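Long-range contacts in adenosylmethionine-8-amino-7-oxononanoate aminotransferase (Methanocaldococcus jannaschii, PDB 6ZHK), which probably transfers the alpha-amino group of S-adenosyl-L-methionine to 7-keto-8-aminopelargonic acid, a pyridoxal-phosphate-dependent step of biotin biosynthesis: residues L379-H384 / A456-I461; K426-R431 / I451-A456. All coordinates share one frame; numbering follows the deposited sequence.

Interaction 1: L379-H384 / A456-I461; sequences LKELEH and ALYEAI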
# COMPACT_ATOMS: atom_id res chain seq x y z
N LEU A 379 -27.08 -1.35 27.35
CA LEU A 379 -27.11 -2.44 26.39
C LEU A 379 -26.84 -3.78 27.09
O LEU A 379 -27.27 -4.84 26.63
CB LEU A 379 -26.05 -2.21 25.30
CG LEU A 379 -26.27 -0.99 24.42
CD1 LEU A 379 -25.02 -0.70 23.59
CD2 LEU A 379 -27.48 -1.16 23.52
N LYS A 380 -26.16 -3.68 28.25
CA LYS A 380 -25.75 -4.84 29.00
C LYS A 380 -26.98 -5.62 29.47
O LYS A 380 -26.90 -6.83 29.56
CB LYS A 380 -24.80 -4.45 30.16
CG LYS A 380 -23.31 -4.48 29.84
CD LYS A 380 -22.42 -4.59 31.07
N GLU A 381 -28.12 -4.94 29.65
CA GLU A 381 -29.35 -5.57 30.15
C GLU A 381 -30.04 -6.42 29.09
O GLU A 381 -30.81 -7.31 29.45
CB GLU A 381 -30.46 -4.58 30.46
CG GLU A 381 -30.09 -3.37 31.32
CD GLU A 381 -31.03 -2.19 31.07
OE1 GLU A 381 -31.66 -2.13 29.97
OE2 GLU A 381 -31.11 -1.30 31.96
N LEU A 382 -29.80 -6.16 27.79
CA LEU A 382 -30.60 -6.78 26.74
C LEU A 382 -30.30 -8.27 26.64
O LEU A 382 -29.14 -8.67 26.81
CB LEU A 382 -30.21 -6.15 25.39
CG LEU A 382 -30.47 -4.66 25.20
CD1 LEU A 382 -29.90 -4.20 23.84
CD2 LEU A 382 -31.96 -4.34 25.29
N GLU A 383 -31.30 -9.05 26.21
CA GLU A 383 -31.23 -10.51 26.18
C GLU A 383 -30.09 -11.03 25.30
O GLU A 383 -29.55 -12.11 25.59
CB GLU A 383 -32.59 -11.07 25.72
CG GLU A 383 -32.63 -12.60 25.54
CD GLU A 383 -33.89 -13.21 24.91
OE1 GLU A 383 -34.94 -12.58 25.02
OE2 GLU A 383 -33.82 -14.31 24.29
N HIS A 384 -29.77 -10.36 24.19
CA HIS A 384 -28.81 -10.97 23.27
C HIS A 384 -27.45 -10.27 23.29
O HIS A 384 -26.65 -10.50 22.40
CB HIS A 384 -29.36 -10.96 21.85
CG HIS A 384 -30.74 -11.52 21.76
ND1 HIS A 384 -30.99 -12.84 22.04
CD2 HIS A 384 -31.92 -10.96 21.42
CE1 HIS A 384 -32.28 -13.08 21.91
NE2 HIS A 384 -32.87 -11.95 21.53
N ALA A 456 -30.43 4.30 19.59
CA ALA A 456 -30.81 3.54 18.39
C ALA A 456 -30.26 2.12 18.43
O ALA A 456 -30.88 1.19 17.90
CB ALA A 456 -30.28 4.23 17.15
N LEU A 457 -29.06 1.94 19.03
CA LEU A 457 -28.50 0.59 19.08
C LEU A 457 -29.35 -0.31 19.99
O LEU A 457 -29.61 -1.50 19.70
CB LEU A 457 -27.04 0.68 19.53
CG LEU A 457 -26.22 -0.62 19.52
CD1 LEU A 457 -26.22 -1.29 18.14
CD2 LEU A 457 -24.81 -0.38 20.00
N TYR A 458 -29.76 0.26 21.11
CA TYR A 458 -30.65 -0.41 22.05
C TYR A 458 -31.92 -0.94 21.34
O TYR A 458 -32.24 -2.11 21.41
CB TYR A 458 -30.96 0.53 23.23
CG TYR A 458 -31.88 -0.05 24.29
CD1 TYR A 458 -33.27 0.01 24.19
CD2 TYR A 458 -31.34 -0.64 25.43
CE1 TYR A 458 -34.08 -0.50 25.21
CE2 TYR A 458 -32.13 -1.15 26.45
CZ TYR A 458 -33.51 -1.09 26.33
OH TYR A 458 -34.25 -1.61 27.37
N GLU A 459 -32.59 -0.08 20.59
CA GLU A 459 -33.79 -0.44 19.83
C GLU A 459 -33.43 -1.39 18.68
O GLU A 459 -34.20 -2.30 18.36
CB GLU A 459 -34.35 0.80 19.13
CG GLU A 459 -34.92 1.86 20.05
CD GLU A 459 -35.31 3.12 19.28
OE1 GLU A 459 -35.20 3.14 18.02
OE2 GLU A 459 -35.78 4.06 19.94
N ALA A 460 -32.29 -1.18 18.01
CA ALA A 460 -31.96 -2.00 16.85
C ALA A 460 -31.75 -3.45 17.28
O ALA A 460 -32.12 -4.38 16.54
CB ALA A 460 -30.72 -1.41 16.16
N ILE A 461 -31.12 -3.62 18.46
CA ILE A 461 -30.81 -4.95 18.95
C ILE A 461 -32.13 -5.63 19.31
O ILE A 461 -32.28 -6.79 18.99
CB ILE A 461 -29.80 -4.87 20.10
CG1 ILE A 461 -28.42 -4.43 19.57
CG2 ILE A 461 -29.73 -6.20 20.83
CD1 ILE A 461 -27.43 -4.20 20.72

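Interaction 2: K426-R431 / I451-A456; sequences KGIYMR and IYLCDA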
# COMPACT_ATOMS: atom_id res chain seq x y z
N LYS A 426 -32.40 3.65 10.89
CA LYS A 426 -32.39 4.76 11.83
C LYS A 426 -31.32 5.78 11.45
O LYS A 426 -31.04 6.66 12.24
CB LYS A 426 -32.19 4.24 13.27
CG LYS A 426 -33.17 3.15 13.69
CD LYS A 426 -32.82 2.48 14.99
CE LYS A 426 -33.73 1.32 15.32
NZ LYS A 426 -35.13 1.81 15.33
N GLY A 427 -30.79 5.71 10.22
CA GLY A 427 -29.88 6.77 9.77
C GLY A 427 -28.45 6.60 10.34
O GLY A 427 -27.76 7.59 10.53
N ILE A 428 -28.03 5.34 10.61
CA ILE A 428 -26.71 5.06 11.15
C ILE A 428 -26.05 3.95 10.33
O ILE A 428 -26.64 2.88 10.08
CB ILE A 428 -26.79 4.62 12.63
CG1 ILE A 428 -27.35 5.73 13.52
CG2 ILE A 428 -25.39 4.07 13.08
CD1 ILE A 428 -27.79 5.26 14.92
N TYR A 429 -24.76 4.15 10.00
CA TYR A 429 -23.99 3.18 9.26
C TYR A 429 -23.06 2.52 10.28
O TYR A 429 -22.24 3.21 10.92
CB TYR A 429 -23.09 3.85 8.19
CG TYR A 429 -22.14 2.85 7.57
CD1 TYR A 429 -22.59 1.66 7.01
CD2 TYR A 429 -20.78 3.12 7.54
CE1 TYR A 429 -21.71 0.72 6.45
CE2 TYR A 429 -19.89 2.22 6.96
CZ TYR A 429 -20.36 1.02 6.43
OH TYR A 429 -19.40 0.15 5.99
N MET A 430 -23.20 1.20 10.42
CA MET A 430 -22.33 0.43 11.27
C MET A 430 -21.93 -0.83 10.51
O MET A 430 -22.81 -1.47 9.93
CB MET A 430 -23.10 0.08 12.56
CG MET A 430 -22.27 -0.69 13.60
SD MET A 430 -22.07 -2.48 13.32
CE MET A 430 -23.73 -3.16 13.36
N ARG A 431 -20.61 -1.13 10.46
CA ARG A 431 -20.13 -2.40 9.91
C ARG A 431 -19.71 -3.33 11.06
O ARG A 431 -18.80 -2.99 11.80
CB ARG A 431 -18.94 -2.25 8.95
CG ARG A 431 -18.54 -3.58 8.32
CD ARG A 431 -17.40 -3.37 7.32
NE ARG A 431 -16.86 -4.62 6.79
CZ ARG A 431 -17.32 -5.24 5.70
NH1 ARG A 431 -18.38 -4.79 5.02
NH2 ARG A 431 -16.71 -6.35 5.33
N ILE A 451 -25.83 10.12 22.10
CA ILE A 451 -27.02 9.67 22.83
C ILE A 451 -27.97 9.04 21.82
O ILE A 451 -28.50 7.97 22.04
CB ILE A 451 -27.67 10.83 23.62
CG1 ILE A 451 -26.82 11.26 24.82
CG2 ILE A 451 -29.11 10.50 24.01
CD1 ILE A 451 -26.95 12.76 25.21
N TYR A 452 -28.09 9.67 20.66
CA TYR A 452 -28.88 9.12 19.57
C TYR A 452 -28.40 7.71 19.22
O TYR A 452 -29.18 6.79 19.05
CB TYR A 452 -28.89 10.04 18.34
CG TYR A 452 -29.76 9.48 17.24
CD1 TYR A 452 -31.15 9.58 17.31
CD2 TYR A 452 -29.22 8.87 16.13
CE1 TYR A 452 -31.97 9.02 16.36
CE2 TYR A 452 -30.03 8.34 15.14
CZ TYR A 452 -31.41 8.42 15.25
OH TYR A 452 -32.25 7.89 14.29
N LEU A 453 -27.09 7.57 18.98
CA LEU A 453 -26.50 6.31 18.56
C LEU A 453 -26.76 5.17 19.53
O LEU A 453 -27.08 4.07 19.12
CB LEU A 453 -24.98 6.51 18.41
CG LEU A 453 -24.13 5.23 18.23
CD1 LEU A 453 -24.46 4.57 16.87
CD2 LEU A 453 -22.66 5.64 18.21
N CYS A 454 -26.58 5.42 20.82
CA CYS A 454 -26.74 4.36 21.80
C CYS A 454 -28.22 3.99 22.00
O CYS A 454 -28.55 2.81 22.16
CB CYS A 454 -26.09 4.85 23.10
SG CYS A 454 -24.26 5.00 22.99
N ASP A 455 -29.13 4.99 21.97
CA ASP A 455 -30.56 4.71 22.02
C ASP A 455 -30.97 3.93 20.76
O ASP A 455 -31.76 3.00 20.83
CB ASP A 455 -31.39 6.00 22.03
CG ASP A 455 -31.48 6.69 23.38
OD1 ASP A 455 -31.15 6.06 24.40
OD2 ASP A 455 -31.85 7.86 23.40
N ALA A 456 -30.43 4.30 19.59
CA ALA A 456 -30.81 3.54 18.39
C ALA A 456 -30.26 2.12 18.43
O ALA A 456 -30.88 1.19 17.90
CB ALA A 456 -30.28 4.23 17.15

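Interaction 1: L379-H384 / A456-I461
Leu382 lays its CD2 methyl over one face of the Tyr458 ring, 3.8 Å from the centroid and 29° off the ring normal, a CH-pi contact. The methyl sits off centre, with Leu382 CD2 only 3.4 Å from Tyr458 CE2. Leu382 CD1 turns to the next turn of the helix and meets Ile461 CG2 at 3.6 Å. At the ring edge, near its plane, lie Leu379 CD2 and Glu381 OE1; the carboxylate is turned 75° from the ring, and Glu381 OE1 approaches Tyr458 CE2 to 3.7 Å. Leu379 forks as well: CD2 packs on the helix backbone, 3.6 Å from Tyr458 CA, while CD1 reaches Leu457 CD2 at 3.6 Å, the side chains crossing at about a right angle. Tyr458 CG stands anti to the backbone N (chi1 -180°), and Leu382 CD2 meets the ring beyond it. Behind this shell, Leu382 N bonds to Leu379 O at 3.1 Å, closing the turn that carries both leucines, and Lys403 NZ hydrogen-bonds to Lys380 O and Leu382 O. Leu457 and Ile461 also touch strand 436-439. This is mainly apolar loop-on-helix packing, joining the connection between helix 366-376 and strand 385-391 to the C-terminal helix 447-463 of a class-III aminotransferase.

Interaction 2: K426-R431 / I451-A456
Ile428 and Lys426 pack against one side of helix 447-463, in a mixed contact where short strand 428-429 begins: an apolar patch with one hydrogen bond beside it. Ile428 CD1 carries the patch, meeting Ala456 CB at 3.5 Å, a close approach for two carbons, Tyr452 CE2 at 3.8 Å and Leu453 CD1 at 3.9 Å. An alanine at Ile428 would probably open a gap between the strand and Ala456, Tyr452 and Leu453, since CB stays but CD1 and CG2, which make these contacts, are lost. Tyr452 OH donates to Lys426 O at 2.7 Å; the acceptor lies at the edge of the ring, in its plane, and the C=O...OH angle is 137°. Lys426 CD passes 3.8 Å from Ala456 CB, and the chain then bends at chi4 (-56°), which places NZ in salt bridges with Glu463 and Glu459. Gly427, with its positive phi (79°), takes the C-prime position of the Schellman motif that ends helix 415-425, with Ile428 N bonded back to Leu423 O. Backbone bonds from Gly427 and Tyr429 to Leu56 add the strand to a mixed sheet beside strand 54-57. This is a Schellman-capped helix end leading into a strand, packed on the C-terminal helix.

Overall arrangement
Interactions 1 and 2 use successive parts of helix 447-463, share Ala456 and have centres about 12 Å apart. Along the chain, interaction 2 is nested inside the loop closed by interaction 1. They also meet directly: Lys426 NZ of interaction 2 lies 3.0 Å from Glu459 OE1 on the helix segment of interaction 1, in a salt bridge, and Lys426 CE packs 3.9 Å from Ala460 N. Both contacts are structural, but segment 426-431 leads to Arg431, a predicted substrate-binding residue whose NH2 bonds to Tyr25 O and which packs on Gly92 of the second subunit. Interaction 1 does not touch that residue: the side chain of Leu457 is about 12 Å from that of Arg431.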